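Local coordinates for regulator of Ty1 transposition protein 107 (Saccharomyces cerevisiae, PDB 3T7J) that probably mediates protein-protein contacts through its BRCT domains and is implicated in regulating transposition of the Ty1 element, at residues R142-V147 with V199-K204; K134-A139 with L239-T244; E9-R14 with I40-Q45. All coordinates share one frame; numbering follows the deposited sequence.

Overall arrangement
The three contacts sample two BRCT regions of one chain. Interaction 3 joins two helices in the first region, while interactions 1 and 2 both belong to the second. There the short helix of interaction 2 leads directly into strand 143-147 of interaction 1, and residues 239-244, just after helix 229-238, come back to that helix from about 100 residues further along the chain. The centres of interactions 1 and 2 are 16 Å apart, and they touch where R142 packs on E137. Interaction 3 lies on the opposite side of the chain's centre from both, its centre 48 Å from that of interaction 1 and 43 Å from that of interaction 2.

Interaction 1 of 3, residues R142-V147 with V199-K204; sequences RCINLV and VLIVTK
N145 pairs with L200, and L146 with I201, as parallel beta bridges between strands 143-147 and 199-201, whose axes diverge by 30°. The bonding is staggered, as the parallel arrangement requires: N145 N takes V199 O at 2.8 Å, N145 O takes I201 N at 2.7 Å, and V147 N reaches I201 O over a longer span. Ahead of these bonds a water continues the link, accepting from V199 N and donating to C143 O.

N145 illustrates how a buried amide can reinforce a sheet. Its CG stands beside the backbone N (chi1 -56°), which brings ND2 of N145 to V199 O at 3.0 Å. That oxygen lies close to the amide plane, but ND2 approaches it from 43° above the carbonyl plane, whereas the backbone N comes in that plane. Two donors of one residue therefore grip V199 O. OD1 is turned to N170 ND2 and the backbone N of I183, so both ends of the amide are engaged and its rotation is probably fixed. L200 CD1 lies against N145 CB at 3.5 Å, shielding the root of the amide group.

On the other face I144, L146, V199 and I201 meet as hydrocarbon. I201 CD1 meets I144 CD1 at 3.7 Å, while L146 CD1 reaches both CB and CG2 of I201. I144 CG2 also touches V199 CG1. At the C-terminal end of the pairing, V147 CG2 presses on V202 CA at 3.6 Å.

This is the middle of the parallel part (order 2-1-3-4, as in BRCT domains) of a sheet that the antiparallel strand 249-253 extends. Strand 168-172 bonds to the other edge of 143-147 and strand 224-227 lies beyond 198-201. Helix 154-163 packs on L146 and I201, and helix 207-218 on V147 and V202.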
loop_
_atom_site.group_PDB
_atom_site.type_symbol
_atom_site.label_atom_id
_atom_site.label_comp_id
_atom_site.label_asym_id
_atom_site.label_seq_id
_atom_site.Cartn_x
_atom_site.Cartn_y
_atom_site.Cartn_z
ATOM N N ARG A 142 7.485 7.676 -23.070
ATOM C CA ARG A 142 6.821 6.486 -23.577
ATOM C C ARG A 142 7.339 5.188 -22.972
ATOM O O ARG A 142 6.561 4.282 -22.683
ATOM C CB ARG A 142 6.954 6.414 -25.099
ATOM C CG ARG A 142 6.458 7.640 -25.843
ATOM C CD ARG A 142 4.956 7.717 -25.870
ATOM N NE ARG A 142 4.520 8.786 -26.759
ATOM C CZ ARG A 142 3.269 8.961 -27.159
ATOM N NH1 ARG A 142 2.316 8.135 -26.752
ATOM N N CYS A 143 8.653 5.077 -22.796
ATOM C CA CYS A 143 9.218 3.819 -22.324
ATOM C C CYS A 143 10.157 4.091 -21.161
ATOM O O CYS A 143 11.138 4.801 -21.317
ATOM C CB CYS A 143 9.962 3.102 -23.460
ATOM S SG CYS A 143 9.037 2.905 -25.010
ATOM N N ILE A 144 9.848 3.531 -19.999
ATOM C CA ILE A 144 10.585 3.858 -18.789
ATOM C C ILE A 144 11.133 2.626 -18.085
ATOM O O ILE A 144 10.679 1.506 -18.310
ATOM C CB ILE A 144 9.731 4.672 -17.783
ATOM C CG1 ILE A 144 8.546 3.860 -17.260
ATOM C CG2 ILE A 144 9.263 5.987 -18.394
ATOM C CD1 ILE A 144 8.873 3.049 -16.013
ATOM N N ASN A 145 12.113 2.851 -17.221
ATOM C CA ASN A 145 12.681 1.790 -16.411
ATOM C C ASN A 145 12.312 1.988 -14.957
ATOM O O ASN A 145 12.409 3.093 -14.430
ATOM C CB ASN A 145 14.197 1.765 -16.591
ATOM C CG ASN A 145 14.596 1.627 -18.047
ATOM O OD1 ASN A 145 14.813 0.523 -18.537
ATOM N ND2 ASN A 145 14.656 2.741 -18.752
ATOM N N LEU A 146 11.889 0.905 -14.317
ATOM C CA LEU A 146 11.394 0.939 -12.954
ATOM C C LEU A 146 12.178 -0.053 -12.097
ATOM O O LEU A 146 12.254 -1.224 -12.426
ATOM C CB LEU A 146 9.895 0.583 -12.969
ATOM C CG LEU A 146 9.160 0.401 -11.642
ATOM C CD1 LEU A 146 9.211 1.683 -10.824
ATOM C CD2 LEU A 146 7.700 -0.053 -11.869
ATOM N N VAL A 147 12.760 0.407 -10.996
ATOM C CA VAL A 147 13.498 -0.486 -10.096
ATOM C C VAL A 147 12.541 -1.364 -9.278
ATOM O O VAL A 147 11.602 -0.862 -8.641
ATOM C CB VAL A 147 14.416 0.298 -9.153
ATOM C CG1 VAL A 147 15.485 1.033 -9.943
ATOM C CG2 VAL A 147 13.594 1.280 -8.321
ATOM N N VAL A 199 14.842 7.024 -19.367
ATOM C CA VAL A 199 14.094 7.486 -18.223
ATOM C C VAL A 199 14.010 6.398 -17.178
ATOM O O VAL A 199 13.568 5.279 -17.459
ATOM C CB VAL A 199 12.680 7.931 -18.646
ATOM C CG1 VAL A 199 11.887 8.358 -17.433
ATOM C CG2 VAL A 199 12.800 9.068 -19.663
ATOM N N LEU A 200 14.411 6.723 -15.960
ATOM C CA LEU A 200 14.360 5.726 -14.909
ATOM C C LEU A 200 13.595 6.231 -13.695
ATOM O O LEU A 200 13.698 7.406 -13.319
ATOM C CB LEU A 200 15.772 5.348 -14.458
ATOM C CG LEU A 200 16.973 4.956 -15.325
ATOM C CD1 LEU A 200 17.059 3.477 -15.651
ATOM C CD2 LEU A 200 17.217 5.844 -16.560
ATOM N N ILE A 201 12.858 5.328 -13.062
ATOM C CA ILE A 201 12.193 5.612 -11.801
ATOM C C ILE A 201 12.909 4.791 -10.736
ATOM O O ILE A 201 12.921 3.558 -10.798
ATOM C CB ILE A 201 10.688 5.222 -11.825
ATOM C CG1 ILE A 201 9.955 5.907 -12.987
ATOM C CG2 ILE A 201 10.022 5.562 -10.498
ATOM C CD1 ILE A 201 8.491 5.445 -13.158
ATOM N N VAL A 202 13.503 5.469 -9.764
ATOM C CA VAL A 202 14.300 4.773 -8.754
ATOM C C VAL A 202 13.875 5.157 -7.347
ATOM O O VAL A 202 13.231 6.188 -7.148
ATOM C CB VAL A 202 15.823 5.030 -8.933
ATOM C CG1 VAL A 202 16.266 4.681 -10.340
ATOM C CG2 VAL A 202 16.177 6.467 -8.607
ATOM N N THR A 203 14.222 4.320 -6.375
ATOM C CA THR A 203 13.803 4.544 -4.997
ATOM C C THR A 203 14.966 4.964 -4.094
ATOM O O THR A 203 14.833 5.881 -3.291
ATOM C CB THR A 203 13.135 3.289 -4.409
ATOM O OG1 THR A 203 12.027 2.901 -5.234
ATOM C CG2 THR A 203 12.634 3.562 -3.002
ATOM N N LYS A 204 16.103 4.296 -4.222
ATOM C CA LYS A 204 17.249 4.618 -3.374
ATOM C C LYS A 204 18.266 5.492 -4.097
ATOM O O LYS A 204 18.714 5.168 -5.194
ATOM C CB LYS A 204 17.917 3.352 -2.830
ATOM C CG LYS A 204 18.964 3.654 -1.758
ATOM C CD LYS A 204 19.175 2.483 -0.808
ATOM C CE LYS A 204 20.030 1.395 -1.438
ATOM N NZ LYS A 204 20.249 0.256 -0.504
HETATM O O HOH W 1 13.699 4.961 -20.826
#

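Interaction 2 of 3, residues K134-A139 with L239-T244; sequences KVFERA and LNVDFT
A139 CB presses on V241 CG2 at 3.4 Å, tighter than usual carbon packing, and the side chains that meet around this point are apolar. The same V241 methyl, CG2, approaches F136 CD1 at 3.9 Å, with the two side chains crossing at about a right angle. The other V241 branch, CG1, lies 3.5 Å above the centre of the F243 ring. F243 in turn offers its edge to the carbonyl of A139, just past the helix, F243 CZ lying 3.3 Å from A139 O near the ring plane. V135 CG2, set anti to the backbone N, touches the main chain of L239 and N240.

Toward R138 the contact loosens and becomes polar. From a chi1 of 42° the arginine chain runs extended from CG to NE, and the guanidinium lies with one face over V135 CA. R138 NH2 donates to L239 O at 2.9 Å; the oxygen is in the guanidinium plane, though the donor stands 38° above the carbonyl plane. A water accepts from R138 NE and donates to N240 OD1, and T133 OG1 pairs with NH1, so several partners steady the group at the surface. A second water joins V135 O to V241 N, bridging backbones that do not bond directly.

L239 closes helix 229-238 in a Schellman motif, and the chain leaving it passes the weakly bonded helix 135-138. F136 packs on C232 and I236 of helix 229-238, while V241 packs on W231 and S235, whose spacing matches the W-X-X-X-(S/C) signature of BRCT domains.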
loop_
_atom_site.group_PDB
_atom_site.type_symbol
_atom_site.label_atom_id
_atom_site.label_comp_id
_atom_site.label_asym_id
_atom_site.label_seq_id
_atom_site.Cartn_x
_atom_site.Cartn_y
_atom_site.Cartn_z
ATOM N N LYS A 134 -2.844 11.311 -23.002
ATOM C CA LYS A 134 -2.569 11.115 -21.587
ATOM C C LYS A 134 -1.361 11.953 -21.172
ATOM O O LYS A 134 -0.538 12.347 -22.002
ATOM C CB LYS A 134 -2.302 9.639 -21.282
ATOM C CG LYS A 134 -3.409 8.669 -21.721
ATOM C CD LYS A 134 -4.745 8.959 -21.036
ATOM C CE LYS A 134 -5.744 7.838 -21.302
ATOM N NZ LYS A 134 -6.973 7.979 -20.460
ATOM N N VAL A 135 -1.240 12.184 -19.874
ATOM C CA VAL A 135 -0.197 13.046 -19.331
ATOM C C VAL A 135 1.237 12.684 -19.763
ATOM O O VAL A 135 1.969 13.549 -20.249
ATOM C CB VAL A 135 -0.334 13.177 -17.790
ATOM C CG1 VAL A 135 -0.118 11.832 -17.085
ATOM C CG2 VAL A 135 0.599 14.256 -17.253
ATOM N N PHE A 136 1.636 11.423 -19.610
ATOM C CA PHE A 136 2.993 11.010 -20.012
ATOM C C PHE A 136 3.126 10.918 -21.516
ATOM O O PHE A 136 4.200 11.097 -22.075
ATOM C CB PHE A 136 3.409 9.711 -19.309
ATOM C CG PHE A 136 3.429 9.849 -17.827
ATOM C CD1 PHE A 136 4.349 10.706 -17.225
ATOM C CD2 PHE A 136 2.513 9.181 -17.035
ATOM C CE1 PHE A 136 4.368 10.870 -15.862
ATOM C CE2 PHE A 136 2.518 9.332 -15.657
ATOM C CZ PHE A 136 3.444 10.183 -15.067
ATOM N N GLU A 137 2.006 10.687 -22.177
ATOM C CA GLU A 137 2.003 10.687 -23.624
ATOM C C GLU A 137 2.366 12.066 -24.200
ATOM O O GLU A 137 3.221 12.174 -25.079
ATOM C CB GLU A 137 0.664 10.192 -24.129
ATOM C CG GLU A 137 0.489 10.337 -25.610
ATOM C CD GLU A 137 -0.905 9.982 -26.039
ATOM O OE1 GLU A 137 -1.768 9.736 -25.168
ATOM O OE2 GLU A 137 -1.141 9.958 -27.250
ATOM N N ARG A 138 1.761 13.131 -23.698
ATOM C CA ARG A 138 2.136 14.441 -24.216
ATOM C C ARG A 138 3.454 14.939 -23.629
ATOM O O ARG A 138 4.040 15.904 -24.120
ATOM C CB ARG A 138 0.996 15.466 -24.078
ATOM C CG ARG A 138 0.251 15.418 -22.763
ATOM C CD ARG A 138 -0.876 16.472 -22.657
ATOM N NE ARG A 138 -1.357 16.530 -21.275
ATOM C CZ ARG A 138 -2.376 15.817 -20.803
ATOM N NH1 ARG A 138 -3.073 15.017 -21.609
ATOM N NH2 ARG A 138 -2.720 15.920 -19.533
ATOM N N ALA A 139 3.955 14.267 -22.597
ATOM C CA ALA A 139 5.282 14.605 -22.079
ATOM C C ALA A 139 6.390 13.860 -22.827
ATOM O O ALA A 139 7.566 13.984 -22.485
ATOM C CB ALA A 139 5.375 14.300 -20.597
ATOM N N LEU A 239 -2.145 16.510 -13.940
ATOM C CA LEU A 239 -2.206 16.109 -15.341
ATOM C C LEU A 239 -1.252 16.929 -16.217
ATOM O O LEU A 239 -1.596 17.348 -17.324
ATOM C CB LEU A 239 -3.640 16.153 -15.884
ATOM C CG LEU A 239 -4.534 15.120 -15.194
ATOM C CD1 LEU A 239 -5.954 15.093 -15.774
ATOM C CD2 LEU A 239 -3.853 13.731 -15.289
ATOM N N ASN A 240 -0.041 17.133 -15.724
ATOM C CA ASN A 240 0.983 17.820 -16.505
ATOM C C ASN A 240 2.379 17.495 -16.015
ATOM O O ASN A 240 2.658 17.583 -14.817
ATOM C CB ASN A 240 0.765 19.331 -16.458
ATOM C CG ASN A 240 1.765 20.095 -17.316
ATOM O OD1 ASN A 240 1.782 19.965 -18.543
ATOM N ND2 ASN A 240 2.570 20.932 -16.676
ATOM N N VAL A 241 3.263 17.121 -16.931
ATOM C CA VAL A 241 4.653 16.953 -16.553
ATOM C C VAL A 241 5.324 18.304 -16.708
ATOM O O VAL A 241 5.362 18.871 -17.797
ATOM C CB VAL A 241 5.399 15.959 -17.425
ATOM C CG1 VAL A 241 6.896 15.974 -17.046
ATOM C CG2 VAL A 241 4.786 14.564 -17.284
ATOM N N ASP A 242 5.835 18.828 -15.608
ATOM C CA ASP A 242 6.507 20.105 -15.673
ATOM C C ASP A 242 7.989 19.784 -15.705
ATOM O O ASP A 242 8.552 19.409 -14.692
ATOM C CB ASP A 242 6.137 20.941 -14.450
ATOM C CG ASP A 242 6.873 22.272 -14.397
ATOM O OD1 ASP A 242 7.498 22.672 -15.411
ATOM O OD2 ASP A 242 6.815 22.915 -13.329
ATOM N N PHE A 243 8.601 19.879 -16.879
ATOM C CA PHE A 243 10.018 19.527 -17.030
ATOM C C PHE A 243 10.904 20.627 -16.458
ATOM O O PHE A 243 12.115 20.484 -16.352
ATOM C CB PHE A 243 10.366 19.258 -18.488
ATOM C CG PHE A 243 9.916 17.906 -18.976
ATOM C CD1 PHE A 243 10.508 16.742 -18.491
ATOM C CD2 PHE A 243 8.914 17.792 -19.917
ATOM C CE1 PHE A 243 10.087 15.487 -18.938
ATOM C CE2 PHE A 243 8.495 16.546 -20.367
ATOM C CZ PHE A 243 9.078 15.399 -19.877
ATOM N N THR A 244 10.255 21.708 -16.060
ATOM C CA THR A 244 10.882 22.890 -15.501
ATOM C C THR A 244 11.200 22.656 -14.028
ATOM O O THR A 244 12.136 23.235 -13.478
ATOM C CB THR A 244 9.902 24.074 -15.653
ATOM O OG1 THR A 244 10.393 24.987 -16.641
ATOM C CG2 THR A 244 9.673 24.765 -14.339
HETATM O O HOH W 2 2.380 16.343 -19.459
HETATM O O HOH W 3 -0.040 18.846 -19.925
#

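Interaction 3 of 3, residues E9-R14 with I40-Q45; sequences EKILAR and IEILNQ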
loop_
_atom_site.group_PDB
_atom_site.type_symbol
_atom_site.label_atom_id
_atom_site.label_comp_id
_atom_site.label_asym_id
_atom_site.label_seq_id
_atom_site.Cartn_x
_atom_site.Cartn_y
_atom_site.Cartn_z
ATOM N N GLU A 9 -37.046 -1.405 -4.962
ATOM C CA GLU A 9 -38.128 -0.825 -5.749
ATOM C C GLU A 9 -39.257 -0.319 -4.851
ATOM O O GLU A 9 -39.786 0.777 -5.065
ATOM C CB GLU A 9 -38.655 -1.844 -6.763
ATOM C CG GLU A 9 -37.649 -2.200 -7.840
ATOM C CD GLU A 9 -38.152 -3.269 -8.786
ATOM O OE1 GLU A 9 -39.330 -3.668 -8.665
ATOM O OE2 GLU A 9 -37.366 -3.712 -9.651
ATOM N N LYS A 10 -39.614 -1.116 -3.844
ATOM C CA LYS A 10 -40.631 -0.725 -2.864
ATOM C C LYS A 10 -40.213 0.524 -2.086
ATOM O O LYS A 10 -41.001 1.457 -1.919
ATOM C CB LYS A 10 -40.927 -1.871 -1.887
ATOM C CG LYS A 10 -42.159 -1.635 -1.010
ATOM C CD LYS A 10 -42.429 -2.806 -0.072
ATOM C CE LYS A 10 -43.768 -2.659 0.653
ATOM N NZ LYS A 10 -43.863 -1.422 1.485
ATOM N N ILE A 11 -38.970 0.539 -1.613
ATOM C CA ILE A 11 -38.439 1.711 -0.921
ATOM C C ILE A 11 -38.501 2.957 -1.804
ATOM O O ILE A 11 -38.898 4.029 -1.352
ATOM C CB ILE A 11 -36.987 1.479 -0.451
ATOM C CG1 ILE A 11 -36.949 0.417 0.650
ATOM C CG2 ILE A 11 -36.374 2.780 0.055
ATOM C CD1 ILE A 11 -35.597 -0.208 0.841
ATOM N N LEU A 12 -38.120 2.809 -3.067
ATOM C CA LEU A 12 -38.113 3.939 -3.991
ATOM C C LEU A 12 -39.497 4.294 -4.524
ATOM O O LEU A 12 -39.673 5.330 -5.165
ATOM C CB LEU A 12 -37.158 3.670 -5.151
ATOM C CG LEU A 12 -35.689 3.715 -4.721
ATOM C CD1 LEU A 12 -34.779 3.118 -5.784
ATOM C CD2 LEU A 12 -35.296 5.140 -4.400
ATOM N N ALA A 13 -40.478 3.434 -4.273
ATOM C CA ALA A 13 -41.838 3.702 -4.735
ATOM C C ALA A 13 -42.406 4.952 -4.075
ATOM O O ALA A 13 -43.278 5.622 -4.639
ATOM C CB ALA A 13 -42.736 2.510 -4.471
ATOM N N ARG A 14 -41.911 5.267 -2.882
ATOM C CA ARG A 14 -42.398 6.423 -2.136
ATOM C C ARG A 14 -42.156 7.733 -2.887
ATOM O O ARG A 14 -42.659 8.791 -2.489
ATOM C CB ARG A 14 -41.721 6.503 -0.767
ATOM C CG ARG A 14 -41.665 5.193 0.007
ATOM C CD ARG A 14 -43.031 4.535 0.122
ATOM N NE ARG A 14 -43.103 3.675 1.301
ATOM C CZ ARG A 14 -43.720 4.012 2.429
ATOM N NH1 ARG A 14 -44.330 5.186 2.527
ATOM N NH2 ARG A 14 -43.733 3.175 3.455
ATOM N N ILE A 40 -27.041 -1.217 -3.155
ATOM C CA ILE A 40 -26.563 -1.310 -4.529
ATOM C C ILE A 40 -27.728 -1.207 -5.523
ATOM O O ILE A 40 -27.606 -0.539 -6.544
ATOM C CB ILE A 40 -25.788 -2.613 -4.804
ATOM C CG1 ILE A 40 -24.458 -2.622 -4.045
ATOM C CG2 ILE A 40 -25.549 -2.778 -6.316
ATOM C CD1 ILE A 40 -23.710 -3.942 -4.132
ATOM N N GLU A 41 -28.843 -1.876 -5.223
ATOM C CA GLU A 41 -30.039 -1.836 -6.082
ATOM C C GLU A 41 -30.654 -0.442 -6.159
ATOM O O GLU A 41 -31.003 0.043 -7.230
ATOM C CB GLU A 41 -31.105 -2.824 -5.590
ATOM C CG GLU A 41 -32.235 -3.043 -6.596
ATOM C CD GLU A 41 -33.347 -3.943 -6.070
ATOM O OE1 GLU A 41 -33.288 -4.346 -4.886
ATOM O OE2 GLU A 41 -34.281 -4.246 -6.844
ATOM N N ILE A 42 -30.800 0.187 -5.003
ATOM C CA ILE A 42 -31.261 1.563 -4.931
ATOM C C ILE A 42 -30.373 2.488 -5.765
ATOM O O ILE A 42 -30.849 3.254 -6.605
ATOM C CB ILE A 42 -31.251 2.046 -3.481
ATOM C CG1 ILE A 42 -32.346 1.326 -2.689
ATOM C CG2 ILE A 42 -31.405 3.554 -3.416
ATOM C CD1 ILE A 42 -32.351 1.662 -1.228
ATOM N N LEU A 43 -29.074 2.419 -5.515
ATOM C CA LEU A 43 -28.123 3.261 -6.231
ATOM C C LEU A 43 -28.239 3.051 -7.732
ATOM O O LEU A 43 -28.257 4.008 -8.508
ATOM C CB LEU A 43 -26.710 2.975 -5.753
ATOM C CG LEU A 43 -26.381 3.495 -4.351
ATOM C CD1 LEU A 43 -24.946 3.125 -3.960
ATOM C CD2 LEU A 43 -26.573 4.994 -4.267
ATOM N N ASN A 44 -28.333 1.789 -8.139
ATOM C CA ASN A 44 -28.499 1.462 -9.547
ATOM C C ASN A 44 -29.755 2.094 -10.132
ATOM O O ASN A 44 -29.767 2.596 -11.262
ATOM C CB ASN A 44 -28.549 -0.054 -9.730
ATOM C CG ASN A 44 -28.670 -0.454 -11.183
ATOM O OD1 ASN A 44 -27.670 -0.514 -11.903
ATOM N ND2 ASN A 44 -29.898 -0.713 -11.632
ATOM N N GLN A 45 -30.822 2.074 -9.355
ATOM C CA GLN A 45 -32.078 2.619 -9.837
ATOM C C GLN A 45 -32.008 4.137 -9.975
ATOM O O GLN A 45 -32.799 4.734 -10.688
ATOM C CB GLN A 45 -33.241 2.180 -8.945
ATOM C CG GLN A 45 -33.477 0.665 -9.002
ATOM C CD GLN A 45 -34.946 0.291 -8.969
ATOM O OE1 GLN A 45 -35.748 0.921 -8.273
ATOM N NE2 GLN A 45 -35.310 -0.744 -9.729
#
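Q45 reaches across to L12 and E9 where helix 9-13 passes helix 40-45, the short axes 10.0 Å apart at a crossing angle of -54°. Its chain can be followed outward. Q45 CB meets L12 CD1 at 3.6 Å; beyond CG a bend at chi2 (-142°) turns the amide toward the other helix, where CD comes against E9 CG. Q45 OE1 then touches L12 CD1 at 3.5 Å as well as E9 CG, and Q45 NE2 ends 3.3 Å from E9 CG. The two chains cross at about a right angle, yet the flat ends are almost aligned, with amide and carboxylate planes 11° apart. Q45 NE2 is 3.6 Å from E9 OE2, and the amide meets E9 and L12 mostly through van der Waals contacts at its N and O atoms.

Deeper in, the contact is hydrocarbon. L12 CD1 lies 3.9 Å from I42 CA and also approaches I42 CG2, while the ends of I11 and I42 meet more loosely, I11 CD1 to I42 CD1 at 4.3 Å. I99 of helix 90-99 touches I11, L12 and I42 and joins the same apolar cluster. An alanine in place of Q45 would probably open a gap beside L12 CD1 and leave the E9 side chain freer to turn.

On the more exposed side E9 OE2 and E41 OE2 stand 4.2 Å apart, two like charges. E41 has a stronger partner: its OE2 accepts from the backbone N of T6, and OE1 more weakly from that of A8, at the start of helix 7-13, where the helix dipole is likely to temper the negative charge. The helix preceding the first BRCT strand is thus held to helix 37-45 by apolar packing and by a carboxylate at its N-terminal end, rather than by a salt bridge between the two segments.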